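Local coordinates for protein 2-hydroxyisobutyryl-CoA mutase large subunit (Aquincola tertiaricarbonis, PDB 4R3U) that works with its small cobalamin-binding subunit to interconvert 2-hydroxyisobutyryl-CoA and (S)-3-hydroxybutyryl-CoA by a B12-dependent rearrangement of the carbon skeleton, at residues 216-226 and 560-569. Residues are numbered along the deposited sequence; the frame is centred on the assembly and turned at random.
Sequences YMAQKEYIYPI and LKGIWGTYRE
Tyr567 packs against two tyrosines of 216-226 at once. One face of its ring receives the edge of Tyr216, with Tyr216 CD1 3.5 Å from Tyr567 CE2 and the planes at 65°. Its own edge points at the face of Tyr222, where Tyr567 CD2 lies 3.7 Å from Tyr222 CD1. Both pairs are T-shaped, so the three rings form an aromatic cluster. Tyr567 CG stands anti to the backbone N (chi1 178°), which swings the ring toward 216-226, its face to Tyr216 and its edge to Tyr222. The backbone helps to place it: Tyr567 N donates to Ile223 O at 3.1 Å, from above the carbonyl plane. Thr566 CA adds a CA-H...O contact to the same oxygen.

A third T-shaped pair lies at the end of helix 553-564. The edge of Trp564 meets the face of Tyr224, with Trp564 CE3 3.8 Å from Tyr224 CG. The hydroxyl of Tyr224 bonds to Val557 O, which ties the ring to that helix. Tyr216 OH donates to Tyr224 O at 2.7 Å, just before the N-cap residue Pro225 of helix 226-243.

At the far end, Lys220 NZ forms a salt bridge with Glu569 OE1 at 3.1 Å, on the syn side of a poorly ordered carboxylate. The stronger partner of Lys220 NZ is Asp30 of the small-subunit chain, in a second salt bridge. Two residues earlier, Ala218 O hydrogen-bonds to cobalamin. The contact thus joins the last modelled residues of the chain to a loop at the cobalamin and subunit interface. Two carboxylates around Lys220 would probably favour its charged form.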
ATOM      1  N   TYR A 216     -32.689  -3.591   5.952  1.00 24.16           N
ATOM      2  CA  TYR A 216     -33.476  -4.813   5.732  1.00 24.04           C
ATOM      3  C   TYR A 216     -32.672  -5.827   4.914  1.00 28.09           C
ATOM      4  O   TYR A 216     -32.699  -7.027   5.188  1.00 28.89           O
ATOM      5  CB  TYR A 216     -34.821  -4.497   5.050  1.00 24.81           C
ATOM      6  CG  TYR A 216     -35.718  -3.606   5.880  1.00 25.00           C
ATOM      7  CD1 TYR A 216     -36.288  -4.063   7.065  1.00 26.31           C
ATOM      8  CD2 TYR A 216     -36.012  -2.309   5.474  1.00 25.45           C
ATOM      9  CE1 TYR A 216     -37.095  -3.233   7.849  1.00 28.13           C
ATOM     10  CE2 TYR A 216     -36.827  -1.475   6.242  1.00 26.44           C
ATOM     11  CZ  TYR A 216     -37.357  -1.936   7.435  1.00 31.07           C
ATOM     12  OH  TYR A 216     -38.147  -1.108   8.202  1.00 26.66           O
ATOM     13  N   MET A 217     -31.939  -5.314   3.926  1.00 23.65           N
ATOM     14  CA  MET A 217     -31.099  -6.045   3.001  1.00 20.97           C
ATOM     15  C   MET A 217     -29.834  -6.595   3.698  1.00 24.73           C
ATOM     16  O   MET A 217     -29.468  -7.760   3.481  1.00 25.94           O
ATOM     17  CB  MET A 217     -30.636  -5.071   1.895  1.00 21.62           C
ATOM     18  CG  MET A 217     -31.589  -4.856   0.778  1.00 24.29           C
ATOM     19  SD  MET A 217     -30.665  -4.089  -0.585  1.00 26.91           S
ATOM     20  CE  MET A 217     -32.016  -3.603  -1.614  1.00 25.58           C
ATOM     21  N   ALA A 218     -29.127  -5.743   4.465  1.00 19.51           N
ATOM     22  CA  ALA A 218     -27.818  -6.104   5.014  1.00 19.32           C
ATOM     23  C   ALA A 218     -27.440  -5.721   6.438  1.00 22.45           C
ATOM     24  O   ALA A 218     -26.880  -6.564   7.102  1.00 20.68           O
ATOM     25  CB  ALA A 218     -26.717  -5.653   4.055  1.00 19.62           C
ATOM     26  N   GLN A 219     -27.586  -4.452   6.868  1.00 20.91           N
ATOM     27  CA  GLN A 219     -27.062  -4.087   8.190  1.00 20.72           C
ATOM     28  C   GLN A 219     -27.875  -4.534   9.422  1.00 25.70           C
ATOM     29  O   GLN A 219     -27.321  -4.696  10.519  1.00 23.18           O
ATOM     30  CB  GLN A 219     -26.543  -2.646   8.239  1.00 21.57           C
ATOM     31  CG  GLN A 219     -25.912  -2.300   9.593  1.00 19.12           C
ATOM     32  CD  GLN A 219     -25.023  -1.118   9.560  1.00 27.31           C
ATOM     33  OE1 GLN A 219     -23.866  -1.229   9.922  1.00 22.00           O
ATOM     34  NE2 GLN A 219     -25.547   0.039   9.136  1.00 17.11           N
ATOM     35  N   LYS A 220     -29.173  -4.814   9.203  1.00 24.57           N
ATOM     36  CA  LYS A 220     -30.113  -5.368  10.183  1.00 23.46           C
ATOM     37  C   LYS A 220     -30.478  -4.470  11.400  1.00 26.18           C
ATOM     38  O   LYS A 220     -30.839  -4.971  12.477  1.00 25.03           O
ATOM     39  CB  LYS A 220     -29.708  -6.806  10.558  1.00 24.28           C
ATOM     40  CG  LYS A 220     -29.328  -7.687   9.368  1.00 29.35           C
ATOM     41  CD  LYS A 220     -30.488  -7.963   8.410  1.00 29.35           C
ATOM     42  CE  LYS A 220     -30.074  -8.818   7.254  1.00 30.91           C
ATOM     43  NZ  LYS A 220     -30.565 -10.201   7.411  1.00 42.78           N
ATOM     44  N   GLU A 221     -30.446  -3.141  11.190  1.00 22.33           N
ATOM     45  CA  GLU A 221     -30.856  -2.171  12.206  1.00 22.93           C
ATOM     46  C   GLU A 221     -32.200  -1.622  11.779  1.00 29.84           C
ATOM     47  O   GLU A 221     -32.281  -0.859  10.832  1.00 31.58           O
ATOM     48  CB  GLU A 221     -29.832  -1.031  12.371  1.00 23.19           C
ATOM     49  CG  GLU A 221     -28.415  -1.510  12.639  1.00 26.20           C
ATOM     50  CD  GLU A 221     -27.346  -0.449  12.551  1.00 34.30           C
ATOM     51  OE1 GLU A 221     -27.686   0.728  12.292  1.00 18.22           O
ATOM     52  OE2 GLU A 221     -26.156  -0.802  12.714  1.00 33.23           O
ATOM     53  N   TYR A 222     -33.264  -2.067  12.418  1.00 27.15           N
ATOM     54  CA  TYR A 222     -34.622  -1.623  12.093  1.00 27.00           C
ATOM     55  C   TYR A 222     -35.500  -1.598  13.329  1.00 31.96           C
ATOM     56  O   TYR A 222     -35.229  -2.305  14.304  1.00 32.78           O
ATOM     57  CB  TYR A 222     -35.256  -2.472  10.971  1.00 27.50           C
ATOM     58  CG  TYR A 222     -34.912  -3.943  10.984  1.00 27.59           C
ATOM     59  CD1 TYR A 222     -35.275  -4.756  12.057  1.00 30.19           C
ATOM     60  CD2 TYR A 222     -34.245  -4.531   9.917  1.00 27.40           C
ATOM     61  CE1 TYR A 222     -34.968  -6.116  12.071  1.00 30.06           C
ATOM     62  CE2 TYR A 222     -33.926  -5.889   9.923  1.00 28.80           C
ATOM     63  CZ  TYR A 222     -34.307  -6.682  10.994  1.00 34.54           C
ATOM     64  OH  TYR A 222     -34.007  -8.024  11.011  1.00 33.67           O
ATOM     65  N   ILE A 223     -36.529  -0.755  13.305  1.00 27.85           N
ATOM     66  CA  ILE A 223     -37.466  -0.603  14.406  1.00 26.89           C
ATOM     67  C   ILE A 223     -38.871  -0.931  13.903  1.00 32.34           C
ATOM     68  O   ILE A 223     -39.501  -1.847  14.396  1.00 34.84           O
ATOM     69  CB  ILE A 223     -37.375   0.821  15.068  1.00 29.22           C
ATOM     70  CG1 ILE A 223     -35.928   1.178  15.502  1.00 28.57           C
ATOM     71  CG2 ILE A 223     -38.330   0.917  16.262  1.00 29.35           C
ATOM     72  CD1 ILE A 223     -35.632   2.648  15.837  1.00 24.76           C
ATOM     73  N   TYR A 224     -39.337  -0.196  12.903  1.00 28.29           N
ATOM     74  CA  TYR A 224     -40.682  -0.276  12.343  1.00 28.44           C
ATOM     75  C   TYR A 224     -40.717  -1.036  11.037  1.00 34.72           C
ATOM     76  O   TYR A 224     -39.658  -1.208  10.412  1.00 35.25           O
ATOM     77  CB  TYR A 224     -41.200   1.165  12.094  1.00 28.09           C
ATOM     78  CG  TYR A 224     -40.987   2.072  13.285  1.00 26.00           C
ATOM     79  CD1 TYR A 224     -41.708   1.883  14.470  1.00 27.02           C
ATOM     80  CD2 TYR A 224     -40.013   3.076  13.260  1.00 23.89           C
ATOM     81  CE1 TYR A 224     -41.491   2.689  15.584  1.00 26.67           C
ATOM     82  CE2 TYR A 224     -39.789   3.891  14.372  1.00 24.03           C
ATOM     83  CZ  TYR A 224     -40.540   3.696  15.528  1.00 33.29           C
ATOM     84  OH  TYR A 224     -40.341   4.483  16.633  1.00 34.51           O
ATOM     85  N   PRO A 225     -41.932  -1.411  10.560  1.00 32.08           N
ATOM     86  CA  PRO A 225     -42.037  -2.051   9.237  1.00 32.52           C
ATOM     87  C   PRO A 225     -41.525  -1.120   8.124  1.00 36.91           C
ATOM     88  O   PRO A 225     -41.406   0.097   8.331  1.00 38.25           O
ATOM     89  CB  PRO A 225     -43.552  -2.309   9.097  1.00 36.00           C
ATOM     90  CG  PRO A 225     -44.114  -2.228  10.477  1.00 39.37           C
ATOM     91  CD  PRO A 225     -43.270  -1.228  11.172  1.00 34.24           C
ATOM     92  N   ILE A 226     -41.204  -1.689   6.960  1.00 31.88           N
ATOM     93  CA  ILE A 226     -40.635  -0.997   5.793  1.00 30.41           C
ATOM     94  C   ILE A 226     -41.298   0.345   5.438  1.00 37.16           C
ATOM     95  O   ILE A 226     -40.597   1.363   5.385  1.00 38.43           O
ATOM     96  CB  ILE A 226     -40.530  -1.947   4.569  1.00 32.78           C
ATOM     97  CG1 ILE A 226     -39.885  -3.308   4.960  1.00 31.24           C
ATOM     98  CG2 ILE A 226     -39.773  -1.258   3.436  1.00 35.50           C
ATOM     99  CD1 ILE A 226     -39.779  -4.294   3.890  1.00 34.48           C
ATOM    100  N   LEU A 560     -44.076   5.779  18.975  1.00 34.99           N
ATOM    101  CA  LEU A 560     -44.366   5.453  17.576  1.00 34.24           C
ATOM    102  C   LEU A 560     -44.594   3.965  17.294  1.00 37.05           C
ATOM    103  O   LEU A 560     -45.320   3.645  16.345  1.00 37.16           O
ATOM    104  CB  LEU A 560     -43.396   6.125  16.588  1.00 32.82           C
ATOM    105  CG  LEU A 560     -43.337   7.665  16.617  1.00 38.56           C
ATOM    106  CD1 LEU A 560     -42.375   8.186  15.562  1.00 38.38           C
ATOM    107  CD2 LEU A 560     -44.721   8.306  16.390  1.00 41.08           C
ATOM    108  N   LYS A 561     -44.038   3.061  18.150  1.00 31.63           N
ATOM    109  CA  LYS A 561     -44.248   1.608  18.057  1.00 30.59           C
ATOM    110  C   LYS A 561     -45.741   1.252  18.296  1.00 36.62           C
ATOM    111  O   LYS A 561     -46.246   0.305  17.698  1.00 34.95           O
ATOM    112  CB  LYS A 561     -43.383   0.861  19.072  1.00 31.20           C
ATOM    113  CG  LYS A 561     -41.969   0.591  18.596  1.00 33.93           C
ATOM    114  CD  LYS A 561     -41.164  -0.024  19.722  1.00 31.17           C
ATOM    115  CE  LYS A 561     -39.775  -0.411  19.290  1.00 31.22           C
ATOM    116  NZ  LYS A 561     -38.927  -0.777  20.452  1.00 30.54           N
ATOM    117  N   GLY A 562     -46.420   2.043  19.134  1.00 36.07           N
ATOM    118  CA  GLY A 562     -47.843   1.916  19.446  1.00 37.77           C
ATOM    119  C   GLY A 562     -48.778   2.045  18.254  1.00 43.51           C
ATOM    120  O   GLY A 562     -49.850   1.426  18.245  1.00 44.91           O
ATOM    121  N   ILE A 563     -48.381   2.844  17.230  1.00 39.24           N
ATOM    122  CA  ILE A 563     -49.178   3.008  15.996  1.00 39.87           C
ATOM    123  C   ILE A 563     -48.614   2.235  14.781  1.00 41.88           C
ATOM    124  O   ILE A 563     -49.363   1.920  13.856  1.00 42.82           O
ATOM    125  CB  ILE A 563     -49.520   4.498  15.653  1.00 43.65           C
ATOM    126  CG1 ILE A 563     -48.264   5.348  15.376  1.00 42.65           C
ATOM    127  CG2 ILE A 563     -50.428   5.144  16.711  1.00 46.07           C
ATOM    128  CD1 ILE A 563     -48.428   6.282  14.205  1.00 48.41           C
ATOM    129  N   TRP A 564     -47.294   1.970  14.773  1.00 36.27           N
ATOM    130  CA  TRP A 564     -46.590   1.326  13.658  1.00 34.76           C
ATOM    131  C   TRP A 564     -46.200  -0.134  13.857  1.00 39.85           C
ATOM    132  O   TRP A 564     -46.064  -0.875  12.872  1.00 39.65           O
ATOM    133  CB  TRP A 564     -45.349   2.141  13.269  1.00 31.10           C
ATOM    134  CG  TRP A 564     -45.664   3.416  12.538  1.00 32.06           C
ATOM    135  CD1 TRP A 564     -46.812   3.710  11.857  1.00 35.88           C
ATOM    136  CD2 TRP A 564     -44.803   4.556  12.389  1.00 31.07           C
ATOM    137  NE1 TRP A 564     -46.722   4.959  11.298  1.00 35.45           N
ATOM    138  CE2 TRP A 564     -45.498   5.505  11.609  1.00 36.00           C
ATOM    139  CE3 TRP A 564     -43.505   4.865  12.830  1.00 30.89           C
ATOM    140  CZ2 TRP A 564     -44.936   6.748  11.261  1.00 35.15           C
ATOM    141  CZ3 TRP A 564     -42.957   6.101  12.498  1.00 31.97           C
ATOM    142  CH2 TRP A 564     -43.674   7.031  11.738  1.00 33.71           C
ATOM    143  N   GLY A 565     -45.991  -0.529  15.109  1.00 35.41           N
ATOM    144  CA  GLY A 565     -45.546  -1.880  15.420  1.00 34.44           C
ATOM    145  C   GLY A 565     -44.057  -2.003  15.193  1.00 36.53           C
ATOM    146  O   GLY A 565     -43.354  -0.998  15.091  1.00 34.37           O
ATOM    147  N   THR A 566     -43.559  -3.229  15.135  1.00 35.18           N
ATOM    148  CA  THR A 566     -42.138  -3.494  14.917  1.00 33.50           C
ATOM    149  C   THR A 566     -41.962  -4.457  13.777  1.00 39.96           C
ATOM    150  O   THR A 566     -42.892  -5.206  13.454  1.00 41.30           O
ATOM    151  CB  THR A 566     -41.462  -4.002  16.193  1.00 36.80           C
ATOM    152  OG1 THR A 566     -42.045  -5.242  16.591  1.00 43.02           O
ATOM    153  CG2 THR A 566     -41.524  -2.996  17.331  1.00 29.85           C
ATOM    154  N   TYR A 567     -40.776  -4.447  13.164  1.00 37.33           N
ATOM    155  CA  TYR A 567     -40.460  -5.345  12.062  1.00 38.45           C
ATOM    156  C   TYR A 567     -39.673  -6.550  12.607  1.00 46.53           C
ATOM    157  O   TYR A 567     -38.914  -6.417  13.577  1.00 45.70           O
ATOM    158  CB  TYR A 567     -39.619  -4.584  11.012  1.00 38.67           C
ATOM    159  CG  TYR A 567     -39.179  -5.413   9.824  1.00 39.37           C
ATOM    160  CD1 TYR A 567     -39.991  -5.541   8.699  1.00 42.06           C
ATOM    161  CD2 TYR A 567     -37.948  -6.068   9.819  1.00 38.66           C
ATOM    162  CE1 TYR A 567     -39.586  -6.297   7.594  1.00 41.86           C
ATOM    163  CE2 TYR A 567     -37.550  -6.854   8.738  1.00 39.65           C
ATOM    164  CZ  TYR A 567     -38.363  -6.951   7.618  1.00 47.36           C
ATOM    165  OH  TYR A 567     -37.946  -7.688   6.527  1.00 51.02           O
ATOM    166  N   ARG A 568     -39.838  -7.720  11.943  1.00 45.23           N
ATOM    167  CA  ARG A 568     -39.085  -8.965  12.155  1.00 44.14           C
ATOM    168  C   ARG A 568     -39.070  -9.741  10.833  1.00 47.80           C
ATOM    169  O   ARG A 568     -40.072  -9.708  10.107  1.00 48.42           O
ATOM    170  CB  ARG A 568     -39.629  -9.803  13.329  1.00 43.45           C
ATOM    171  CG  ARG A 568     -38.924 -11.158  13.503  1.00 50.87           C
ATOM    172  CD  ARG A 568     -39.179 -11.868  14.815  1.00 51.95           C
ATOM    173  NE  ARG A 568     -38.441 -11.240  15.913  1.00 57.79           N
ATOM    174  CZ  ARG A 568     -37.179 -11.510  16.239  1.00 60.20           C
ATOM    175  NH1 ARG A 568     -36.609 -10.889  17.259  1.00 33.33           N
ATOM    176  NH2 ARG A 568     -36.472 -12.386  15.529  1.00 47.67           N
ATOM    177  N   GLU A 569     -37.935 -10.415  10.509  1.00 43.26           N
ATOM    178  CA  GLU A 569     -37.792 -11.226   9.292  1.00 58.78           C
ATOM    179  C   GLU A 569     -38.522 -12.558   9.465  1.00 73.15           C
ATOM    180  O   GLU A 569     -39.232 -13.009   8.564  1.00 52.26           O
ATOM    181  CB  GLU A 569     -36.310 -11.483   8.935  1.00 59.37           C
ATOM    182  CG  GLU A 569     -35.361 -10.306   9.107  1.00 66.38           C
ATOM    183  CD  GLU A 569     -33.981 -10.474   8.486  1.00 84.72           C
ATOM    184  OE1 GLU A 569     -32.993 -10.675   9.230  1.00 70.65           O
ATOM    185  OE2 GLU A 569     -33.904 -10.480   7.238  1.00 85.40           O
TER